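Local coordinates for lectin-like protein (Entamoeba histolytica HM-1:IMSS-A, PDB 5ZBT) that is of unknown function but, as a legume lectin-like domain related to ERGIC-53, may bind D-mannose as part of a longer membrane protein, at residues K85-C90 with R223-H228; Y116-G121 with G143-K148. All coordinates share one frame; numbering follows the deposited sequence.

Interaction 1. Residues K85-C90 with R223-H228; sequences KLNIIC and RVQSLH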
loop_
_atom_site.group_PDB
_atom_site.type_symbol
_atom_site.label_atom_id
_atom_site.label_comp_id
_atom_site.label_asym_id
_atom_site.label_seq_id
_atom_site.Cartn_x
_atom_site.Cartn_y
_atom_site.Cartn_z
ATOM N N LYS A 85 -1.550 -8.696 1.228
ATOM C CA LYS A 85 -2.758 -9.423 0.887
ATOM C C LYS A 85 -3.988 -8.623 1.319
ATOM O O LYS A 85 -4.108 -8.222 2.481
ATOM C CB LYS A 85 -2.735 -10.804 1.532
ATOM C CG LYS A 85 -3.839 -11.727 1.049
ATOM C CD LYS A 85 -3.619 -13.149 1.526
ATOM C CE LYS A 85 -4.845 -13.976 1.237
ATOM N NZ LYS A 85 -4.566 -15.432 1.325
ATOM N N LEU A 86 -4.899 -8.416 0.379
ATOM C CA LEU A 86 -6.041 -7.518 0.506
ATOM C C LEU A 86 -7.299 -8.257 0.937
ATOM O O LEU A 86 -7.541 -9.397 0.534
ATOM C CB LEU A 86 -6.320 -6.832 -0.832
ATOM C CG LEU A 86 -5.597 -5.553 -1.245
ATOM C CD1 LEU A 86 -4.179 -5.549 -0.782
ATOM C CD2 LEU A 86 -5.647 -5.456 -2.752
ATOM N N ASN A 87 -8.124 -7.573 1.738
ATOM C CA ASN A 87 -9.470 -8.038 2.108
ATOM C C ASN A 87 -10.378 -6.802 2.077
ATOM O O ASN A 87 -10.537 -6.112 3.090
ATOM C CB ASN A 87 -9.451 -8.707 3.481
ATOM C CG ASN A 87 -10.779 -9.366 3.847
ATOM O OD1 ASN A 87 -11.746 -9.320 3.090
ATOM N ND2 ASN A 87 -10.824 -9.980 5.025
ATOM N N ILE A 88 -10.944 -6.504 0.907
ATOM C CA ILE A 88 -11.706 -5.273 0.685
ATOM C C ILE A 88 -13.184 -5.626 0.517
ATOM O O ILE A 88 -13.534 -6.491 -0.293
ATOM C CB ILE A 88 -11.177 -4.496 -0.538
ATOM C CG1 ILE A 88 -9.715 -4.092 -0.344
ATOM C CG2 ILE A 88 -11.994 -3.230 -0.790
ATOM C CD1 ILE A 88 -9.060 -3.615 -1.635
ATOM N N ILE A 89 -14.050 -4.957 1.276
ATOM C CA ILE A 89 -15.488 -5.229 1.270
ATOM C C ILE A 89 -16.215 -4.040 0.661
ATOM O O ILE A 89 -16.024 -2.899 1.097
ATOM C CB ILE A 89 -16.026 -5.520 2.682
ATOM C CG1 ILE A 89 -15.299 -6.711 3.306
ATOM C CG2 ILE A 89 -17.512 -5.805 2.627
ATOM C CD1 ILE A 89 -15.222 -7.904 2.379
ATOM N N CYS A 90 -17.064 -4.313 -0.333
ATOM C CA CYS A 90 -17.903 -3.298 -0.969
ATOM C C CYS A 90 -19.262 -3.901 -1.280
ATOM O O CYS A 90 -19.347 -4.826 -2.097
ATOM C CB CYS A 90 -17.269 -2.777 -2.258
ATOM S SG CYS A 90 -15.478 -2.545 -2.163
ATOM N N ARG A 223 -9.304 -3.388 4.200
ATOM C CA ARG A 223 -8.708 -4.199 5.251
ATOM C C ARG A 223 -7.590 -5.017 4.629
ATOM O O ARG A 223 -7.565 -5.254 3.416
ATOM C CB ARG A 223 -9.772 -5.075 5.950
ATOM C CG ARG A 223 -11.124 -4.342 6.018
ATOM C CD ARG A 223 -12.303 -5.132 6.354
ATOM N NE ARG A 223 -12.416 -6.338 5.561
ATOM C CZ ARG A 223 -13.125 -7.371 5.982
ATOM N NH1 ARG A 223 -13.750 -7.269 7.146
ATOM N NH2 ARG A 223 -13.209 -8.479 5.261
ATOM N N VAL A 224 -6.647 -5.427 5.473
ATOM C CA VAL A 224 -5.420 -6.075 5.025
ATOM C C VAL A 224 -5.263 -7.390 5.783
ATOM O O VAL A 224 -5.303 -7.409 7.019
ATOM C CB VAL A 224 -4.206 -5.147 5.233
ATOM C CG1 VAL A 224 -2.914 -5.917 5.164
ATOM C CG2 VAL A 224 -4.231 -4.052 4.189
ATOM N N GLN A 225 -5.110 -8.488 5.040
ATOM C CA GLN A 225 -4.967 -9.796 5.666
ATOM C C GLN A 225 -3.569 -10.025 6.217
ATOM O O GLN A 225 -3.417 -10.615 7.291
ATOM C CB GLN A 225 -5.291 -10.895 4.666
ATOM C CG GLN A 225 -6.749 -11.045 4.398
ATOM C CD GLN A 225 -7.212 -12.453 4.643
ATOM O OE1 GLN A 225 -7.004 -13.338 3.804
ATOM N NE2 GLN A 225 -7.845 -12.680 5.804
ATOM N N SER A 226 -2.539 -9.613 5.482
ATOM C CA SER A 226 -1.164 -9.895 5.878
ATOM C C SER A 226 -0.217 -9.050 5.048
ATOM O O SER A 226 -0.557 -8.575 3.959
ATOM C CB SER A 226 -0.809 -11.372 5.704
ATOM O OG SER A 226 -0.965 -11.742 4.353
ATOM N N LEU A 227 0.986 -8.890 5.581
ATOM C CA LEU A 227 2.074 -8.225 4.885
ATOM C C LEU A 227 3.331 -9.048 5.130
ATOM O O LEU A 227 3.710 -9.281 6.288
ATOM C CB LEU A 227 2.235 -6.785 5.375
ATOM C CG LEU A 227 3.432 -6.015 4.815
ATOM C CD1 LEU A 227 3.314 -5.783 3.292
ATOM C CD2 LEU A 227 3.538 -4.699 5.549
ATOM N N HIS A 228 3.939 -9.540 4.049
ATOM C CA HIS A 228 5.181 -10.300 4.125
ATOM C C HIS A 228 6.274 -9.494 3.457
ATOM O O HIS A 228 6.092 -9.008 2.336
ATOM C CB HIS A 228 5.099 -11.662 3.422
ATOM C CG HIS A 228 4.148 -12.631 4.045
ATOM N ND1 HIS A 228 2.778 -12.500 3.942
ATOM C CD2 HIS A 228 4.366 -13.774 4.736
ATOM C CE1 HIS A 228 2.192 -13.502 4.574
ATOM N NE2 HIS A 228 3.132 -14.289 5.063
#
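In one of the two antiparallel sheets of the legume lectin-like beta sandwich, Lys85 and Asn87 of strand 80-90 are hydrogen-bonded to the last strand, 220-231. Lys85 N donates to Ser226 O at 2.9 Å, and Lys85 O accepts from Gln225 N at 2.8 Å. Two consecutive residues thus face one, and the near-helical backbone of Gln225 (phi -78°, psi -41°) supports reading this as a beta bulge in strand 220-231. As a result, Gln225 and Ser226 both lean to the face that carries Lys85, where Lys85 CE passes 3.4 Å from Gln225 OE1. Beyond the bulge, Asn87 N donates to Arg223 O at 2.9 Å, while Leu86 and Val224, a non-hydrogen-bonded pair, send their buried side chains to the other face of the sheet.

Arg223, bent at its third torsion, meets Asn87 side-on. Its NE reaches Asn87 O at 3.1 Å, with the acceptor close to the guanidinium plane and the donor well above the plane of the carbonyl. With CG of Asn87 turned opposite the backbone N (chi1 -173°), the NH2 corner of the guanidinium points at the amide face, the two planes steeply inclined. Arg223 NH2 stands over Asn87 OD1 and ND2, reaching OD1 at 2.7 Å from above its carbonyl plane rather than along a lone pair; the tight approach of the two donors NH2 and ND2 makes this bond's details doubtful. Ile89 CG1 sits 3.2 Å above one guanidinium face, displaced toward its rim, and Tyr55 adds a cation-pi contact. Nearer the backbone, Asn87 CB rests 3.7 Å from Gln225 CG.

Interaction 2. Residues Y116-G121 with G143-K148; sequences YNIYKG and GVDILK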
loop_
_atom_site.group_PDB
_atom_site.type_symbol
_atom_site.label_atom_id
_atom_site.label_comp_id
_atom_site.label_asym_id
_atom_site.label_seq_id
_atom_site.Cartn_x
_atom_site.Cartn_y
_atom_site.Cartn_z
ATOM N N TYR A 116 -0.733 12.887 3.176
ATOM C CA TYR A 116 -0.465 14.243 2.714
ATOM C C TYR A 116 0.037 14.238 1.273
ATOM O O TYR A 116 0.693 13.295 0.822
ATOM C CB TYR A 116 0.561 14.937 3.631
ATOM C CG TYR A 116 0.496 16.451 3.548
ATOM C CD1 TYR A 116 -0.691 17.126 3.834
ATOM C CD2 TYR A 116 1.593 17.200 3.146
ATOM C CE1 TYR A 116 -0.776 18.502 3.737
ATOM C CE2 TYR A 116 1.523 18.587 3.054
ATOM C CZ TYR A 116 0.332 19.233 3.346
ATOM O OH TYR A 116 0.228 20.612 3.264
ATOM N N ASN A 117 -0.251 15.317 0.555
ATOM C CA ASN A 117 0.150 15.405 -0.845
ATOM C C ASN A 117 1.617 15.783 -1.040
ATOM O O ASN A 117 2.138 15.622 -2.147
ATOM C CB ASN A 117 -0.752 16.402 -1.592
ATOM C CG ASN A 117 -0.953 17.702 -0.820
ATOM O OD1 ASN A 117 -1.438 17.697 0.307
ATOM N ND2 ASN A 117 -0.572 18.812 -1.420
ATOM N N ILE A 118 2.305 16.266 -0.014
ATOM C CA ILE A 118 3.738 16.551 -0.087
ATOM C C ILE A 118 4.472 15.476 0.699
ATOM O O ILE A 118 4.148 15.234 1.867
ATOM C CB ILE A 118 4.069 17.950 0.454
ATOM C CG1 ILE A 118 3.356 19.007 -0.394
ATOM C CG2 ILE A 118 5.559 18.154 0.444
ATOM C CD1 ILE A 118 3.345 20.384 0.196
ATOM N N TYR A 119 5.435 14.814 0.050
ATOM C CA TYR A 119 6.192 13.715 0.652
ATOM C C TYR A 119 7.434 13.467 -0.195
ATOM O O TYR A 119 7.523 13.919 -1.340
ATOM C CB TYR A 119 5.346 12.425 0.774
ATOM C CG TYR A 119 4.936 11.807 -0.547
ATOM C CD1 TYR A 119 3.796 12.243 -1.217
ATOM C CD2 TYR A 119 5.681 10.781 -1.125
ATOM C CE1 TYR A 119 3.413 11.679 -2.439
ATOM C CE2 TYR A 119 5.300 10.201 -2.344
ATOM C CZ TYR A 119 4.177 10.660 -2.999
ATOM O OH TYR A 119 3.816 10.096 -4.208
ATOM N N LYS A 120 8.403 12.751 0.376
ATOM C CA LYS A 120 9.593 12.361 -0.377
ATOM C C LYS A 120 9.665 10.836 -0.416
ATOM O O LYS A 120 9.880 10.187 0.610
ATOM C CB LYS A 120 10.860 12.981 0.212
ATOM C CG LYS A 120 12.074 12.868 -0.711
ATOM C CD LYS A 120 13.354 13.409 -0.048
ATOM C CE LYS A 120 13.647 14.858 -0.496
ATOM N NZ LYS A 120 13.994 15.816 0.616
ATOM N N GLY A 121 9.476 10.268 -1.586
ATOM C CA GLY A 121 9.495 8.830 -1.725
ATOM C C GLY A 121 8.512 8.390 -2.796
ATOM O O GLY A 121 8.295 9.092 -3.787
ATOM N N GLY A 143 9.343 15.813 -2.638
ATOM C CA GLY A 143 9.014 16.853 -1.678
ATOM C C GLY A 143 8.227 18.044 -2.202
ATOM O O GLY A 143 8.292 19.130 -1.613
ATOM N N VAL A 144 7.455 17.882 -3.274
ATOM C CA VAL A 144 6.657 18.980 -3.800
ATOM C C VAL A 144 5.179 18.613 -3.731
ATOM O O VAL A 144 4.799 17.459 -3.521
ATOM C CB VAL A 144 7.045 19.358 -5.245
ATOM C CG1 VAL A 144 8.557 19.530 -5.374
ATOM C CG2 VAL A 144 6.522 18.304 -6.224
ATOM N N ASP A 145 4.343 19.628 -3.932
ATOM C CA ASP A 145 2.895 19.460 -3.984
ATOM C C ASP A 145 2.554 18.867 -5.347
ATOM O O ASP A 145 2.361 19.579 -6.333
ATOM C CB ASP A 145 2.199 20.794 -3.752
ATOM C CG ASP A 145 0.706 20.650 -3.519
ATOM O OD1 ASP A 145 0.126 19.588 -3.849
ATOM O OD2 ASP A 145 0.108 21.614 -2.995
ATOM N N ILE A 146 2.471 17.533 -5.404
ATOM C CA ILE A 146 2.248 16.845 -6.675
ATOM C C ILE A 146 0.802 16.904 -7.127
ATOM O O ILE A 146 0.460 16.309 -8.157
ATOM C CB ILE A 146 2.715 15.373 -6.619
ATOM C CG1 ILE A 146 2.179 14.659 -5.378
ATOM C CG2 ILE A 146 4.233 15.300 -6.647
ATOM C CD1 ILE A 146 0.888 13.994 -5.566
ATOM N N LEU A 147 -0.067 17.585 -6.389
ATOM C CA LEU A 147 -1.378 17.927 -6.916
ATOM C C LEU A 147 -1.347 19.216 -7.720
ATOM O O LEU A 147 -2.234 19.436 -8.551
ATOM C CB LEU A 147 -2.399 18.043 -5.776
ATOM C CG LEU A 147 -2.703 16.763 -4.986
ATOM C CD1 LEU A 147 -3.668 17.056 -3.848
ATOM C CD2 LEU A 147 -3.263 15.673 -5.898
ATOM N N LYS A 148 -0.334 20.059 -7.500
ATOM C CA LYS A 148 -0.140 21.296 -8.242
ATOM C C LYS A 148 0.965 21.212 -9.278
ATOM O O LYS A 148 0.867 21.872 -10.318
ATOM C CB LYS A 148 0.183 22.457 -7.285
ATOM C CG LYS A 148 -1.036 23.284 -6.869
ATOM C CD LYS A 148 -0.772 24.133 -5.634
ATOM C CE LYS A 148 0.457 25.008 -5.813
ATOM N NZ LYS A 148 0.358 26.275 -5.031
#
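This is a loop-to-loop contact just past the ends of two hairpin strands: residues 116-121 lead into strand 122-127, and residues 143-148 leave its antiparallel neighbour 135-142. The two run in nearly opposite directions, joined next to the hairpin by Gly143 N donating to Tyr119 O at 2.9 Å. Two residues inward on each chain, Gly121 is bonded through its backbone to Asn141, so the Tyr119-Gly143 link is in step with the hairpin's register, though the chain turns a corner at Gly121.

Farther out, side chains take over. Asn117 holds its CG between the backbone N and the carbonyl carbon (chi1 46°), which brings ND2 within 2.6 Å of Asp145 OD1. That bond is weak despite its short length. The amide and carboxylate planes are inclined 56° to each other. The same oxygen closes an Asx turn: Asp145 OD1 accepts from Leu147 N at 3.2 Å on its anti side within the turn and, weakly, from Asn117 ND2 across the contact.

Apolar branches flank this polar link. Leu147 CD1 comes up against Asn117 CB at 3.7 Å, the two side chains crossing at about a right angle. Ile118 lies along the other backbone, its CG1 3.6 Å from Asp145 CA and its CG2 3.6 Å from Gly143 O. On the buried side, Ile146 CG1 touches Asn117 O at 3.4 Å and approaches the Tyr119 ring obliquely, 4.4 Å from CE1. Tyr119 is anchored by a hydrogen bond from OH to Leu139 O and an edge-to-face contact with Trp101.

Interactions 1 and 2 belong to different sheets of the same sandwich: interaction 1 joins neighbouring strands within one sheet, whereas interaction 2 joins loops at the end of a hairpin in the other. They lie on opposite sides of the chain's centre, their own centres 26 Å apart, and their nearest atoms are about 16 Å apart, so neither touches the other. Interaction 1 is the more central, its centre 10 Å from the chain centre against 17 Å. In sequence, 116-121 and 143-148 both fall between 85-90 and 223-228, so the local loop closure is nested inside the long-range strand pairing.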